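Local structure of terminal oxygenase component of carbazole 1,9a-dioxygenase (Nocardioides aromaticivorans, 3GCF) at residues A[304-309]-A[318-323]. The protein probably catalyses the dioxygenation of carbazole as the Rieske non-heme iron terminal oxygenase of carbazole 1,9a-dioxygenase, taking up electrons from a ferredoxin. Sequence-based numbering, arbitrary orientation.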
loop_
_atom_site.group_PDB
_atom_site.type_symbol
_atom_site.label_atom_id
_atom_site.label_comp_id
_atom_site.label_asym_id
_atom_site.label_seq_id
_atom_site.Cartn_x
_atom_site.Cartn_y
_atom_site.Cartn_z
ATOM N N LEU A 304 12.554 -30.447 12.418
ATOM C CA LEU A 304 13.559 -31.124 13.222
ATOM C C LEU A 304 13.406 -32.636 13.117
ATOM O O LEU A 304 12.299 -33.166 13.193
ATOM C CB LEU A 304 13.444 -30.669 14.679
ATOM C CG LEU A 304 13.636 -29.159 14.887
ATOM C CD1 LEU A 304 13.632 -28.845 16.375
ATOM C CD2 LEU A 304 14.947 -28.701 14.256
ATOM N N GLN A 305 14.531 -33.321 12.936
ATOM C CA GLN A 305 14.548 -34.771 12.793
ATOM C C GLN A 305 15.275 -35.461 13.938
ATOM O O GLN A 305 16.432 -35.161 14.232
ATOM C CB GLN A 305 15.211 -35.151 11.473
ATOM C CG GLN A 305 15.401 -36.646 11.261
ATOM C CD GLN A 305 16.041 -36.943 9.919
ATOM O OE1 GLN A 305 17.101 -36.411 9.601
ATOM N NE2 GLN A 305 15.398 -37.786 9.124
ATOM N N ARG A 306 14.583 -36.403 14.566
ATOM C CA ARG A 306 15.127 -37.158 15.683
ATOM C C ARG A 306 15.085 -38.658 15.391
ATOM O O ARG A 306 14.075 -39.180 14.923
ATOM C CB ARG A 306 14.308 -36.855 16.939
ATOM C CG ARG A 306 14.507 -37.835 18.087
ATOM C CD ARG A 306 15.929 -37.811 18.605
ATOM N NE ARG A 306 16.264 -36.563 19.282
ATOM C CZ ARG A 306 15.749 -36.181 20.449
ATOM N NH1 ARG A 306 14.868 -36.955 21.065
ATOM N NH2 ARG A 306 16.132 -35.039 21.012
ATOM N N LYS A 307 16.184 -39.349 15.661
ATOM C CA LYS A 307 16.230 -40.793 15.449
ATOM C C LYS A 307 15.407 -41.424 16.573
ATOM O O LYS A 307 15.538 -41.033 17.734
ATOM C CB LYS A 307 17.679 -41.292 15.504
ATOM C CG LYS A 307 17.862 -42.742 15.072
ATOM C CD LYS A 307 19.335 -43.135 15.021
ATOM C CE LYS A 307 19.501 -44.584 14.576
ATOM N NZ LYS A 307 20.932 -45.016 14.508
ATOM N N VAL A 308 14.547 -42.377 16.230
ATOM C CA VAL A 308 13.707 -43.040 17.224
ATOM C C VAL A 308 13.721 -44.558 17.060
ATOM O O VAL A 308 13.938 -45.071 15.965
ATOM C CB VAL A 308 12.241 -42.559 17.134
ATOM C CG1 VAL A 308 12.162 -41.069 17.405
ATOM C CG2 VAL A 308 11.668 -42.886 15.761
ATOM N N GLU A 309 13.481 -45.268 18.157
ATOM C CA GLU A 309 13.473 -46.727 18.141
ATOM C C GLU A 309 12.083 -47.310 18.360
ATOM O O GLU A 309 11.879 -48.512 18.198
ATOM C CB GLU A 309 14.424 -47.269 19.212
ATOM C CG GLU A 309 15.891 -47.289 18.802
ATOM C CD GLU A 309 16.362 -45.967 18.228
ATOM O OE1 GLU A 309 16.151 -44.923 18.887
ATOM O OE2 GLU A 309 16.946 -45.972 17.118
ATOM N N GLU A 318 8.084 -35.578 20.707
ATOM C CA GLU A 318 6.954 -34.670 20.588
ATOM C C GLU A 318 6.819 -33.797 21.833
ATOM O O GLU A 318 6.510 -32.612 21.730
ATOM C CB GLU A 318 5.664 -35.453 20.346
ATOM C CG GLU A 318 5.747 -36.378 19.150
ATOM C CD GLU A 318 4.468 -37.152 18.905
ATOM O OE1 GLU A 318 3.894 -37.680 19.882
ATOM O OE2 GLU A 318 4.045 -37.243 17.731
ATOM N N VAL A 319 7.058 -34.377 23.007
ATOM C CA VAL A 319 6.969 -33.617 24.253
ATOM C C VAL A 319 8.064 -32.553 24.359
ATOM O O VAL A 319 7.777 -31.408 24.704
ATOM C CB VAL A 319 7.042 -34.540 25.496
ATOM C CG1 VAL A 319 7.170 -33.700 26.770
ATOM C CG2 VAL A 319 5.781 -35.406 25.571
ATOM N N GLU A 320 9.314 -32.910 24.070
ATOM C CA GLU A 320 10.367 -31.904 24.157
ATOM C C GLU A 320 10.256 -30.857 23.052
ATOM O O GLU A 320 10.709 -29.725 23.220
ATOM C CB GLU A 320 11.766 -32.539 24.174
ATOM C CG GLU A 320 11.965 -33.728 23.269
ATOM C CD GLU A 320 13.370 -34.309 23.382
ATOM O OE1 GLU A 320 13.856 -34.486 24.525
ATOM O OE2 GLU A 320 13.981 -34.592 22.328
ATOM N N PHE A 321 9.644 -31.220 21.927
ATOM C CA PHE A 321 9.458 -30.261 20.847
ATOM C C PHE A 321 8.528 -29.160 21.362
ATOM O O PHE A 321 8.808 -27.970 21.207
ATOM C CB PHE A 321 8.820 -30.926 19.628
ATOM C CG PHE A 321 8.676 -30.008 18.444
ATOM C CD1 PHE A 321 9.777 -29.688 17.658
ATOM C CD2 PHE A 321 7.438 -29.453 18.123
ATOM C CE1 PHE A 321 9.656 -28.830 16.566
ATOM C CE2 PHE A 321 7.302 -28.592 17.032
ATOM C CZ PHE A 321 8.414 -28.280 16.250
ATOM N N GLU A 322 7.430 -29.575 21.988
ATOM C CA GLU A 322 6.432 -28.656 22.538
ATOM C C GLU A 322 6.942 -27.832 23.720
ATOM O O GLU A 322 6.660 -26.642 23.830
ATOM C CB GLU A 322 5.201 -29.453 22.970
ATOM C CG GLU A 322 4.169 -28.684 23.795
ATOM C CD GLU A 322 3.507 -27.564 23.022
ATOM O OE1 GLU A 322 3.125 -27.787 21.852
ATOM O OE2 GLU A 322 3.354 -26.459 23.589
ATOM N N GLU A 323 7.702 -28.473 24.599
ATOM C CA GLU A 323 8.220 -27.819 25.791
ATOM C C GLU A 323 9.552 -27.106 25.618
ATOM O O GLU A 323 9.891 -26.242 26.430
ATOM C CB GLU A 323 8.380 -28.848 26.922
ATOM C CG GLU A 323 7.131 -29.657 27.230
ATOM C CD GLU A 323 7.332 -30.622 28.382
ATOM O OE1 GLU A 323 8.497 -30.937 28.707
ATOM O OE2 GLU A 323 6.327 -31.076 28.959
#
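L304 and F321 make the buried, closely fitted half of this contact. The methyl CD1 of L304 comes in at the edge of the phenyl ring, in its plane, and lies 4.0 Å from CE1 of F321. The leucine CB already points at the helix, while the phenylalanine ring reaches the strand because its CG stands anti to the backbone N (chi1 -176°), which carries the ring to the strand. L167 of the neighbouring strand also touches the ring, and W325, one turn further along the helix, packs on L304.

Toward the partly exposed side the packing gives way to an ion pair between R306 and E320. OE2 of E320 sits near the guanidinium plane, in the fork between the two terminal nitrogens, with NH2 of R306 at 2.6 Å from it and NH1 of R306 at 2.8 Å. Both hydrogen bonds are bent and weak, because one oxygen serves two N-H groups; the carboxylate and guanidinium planes are nearly perpendicular, 81° apart, with OE2 at the guanidinium edge.

In the fold, strand 298-307 is the last in sequence of the seven strands of the antiparallel sheet of the catalytic domain, a Bet v 1-like, helix-grip type of architecture, and lies between 164-173 and 285-292; the chain then passes through a short loop into helix 311-331, which lies back against it. L304 is about 12 Å, side chain to side chain, from the iron ligand D337.

The arginine chain bends at chi2 and chi3, swinging its head round to E320, and NH2 also hydrogen-bonds OG1 of T283. A leucine in place of R306 would probably leave the E320 carboxylate without this counter-charge, with the W325 NE1 bond to OE2 remaining, and would cost T283 its NH2 partner.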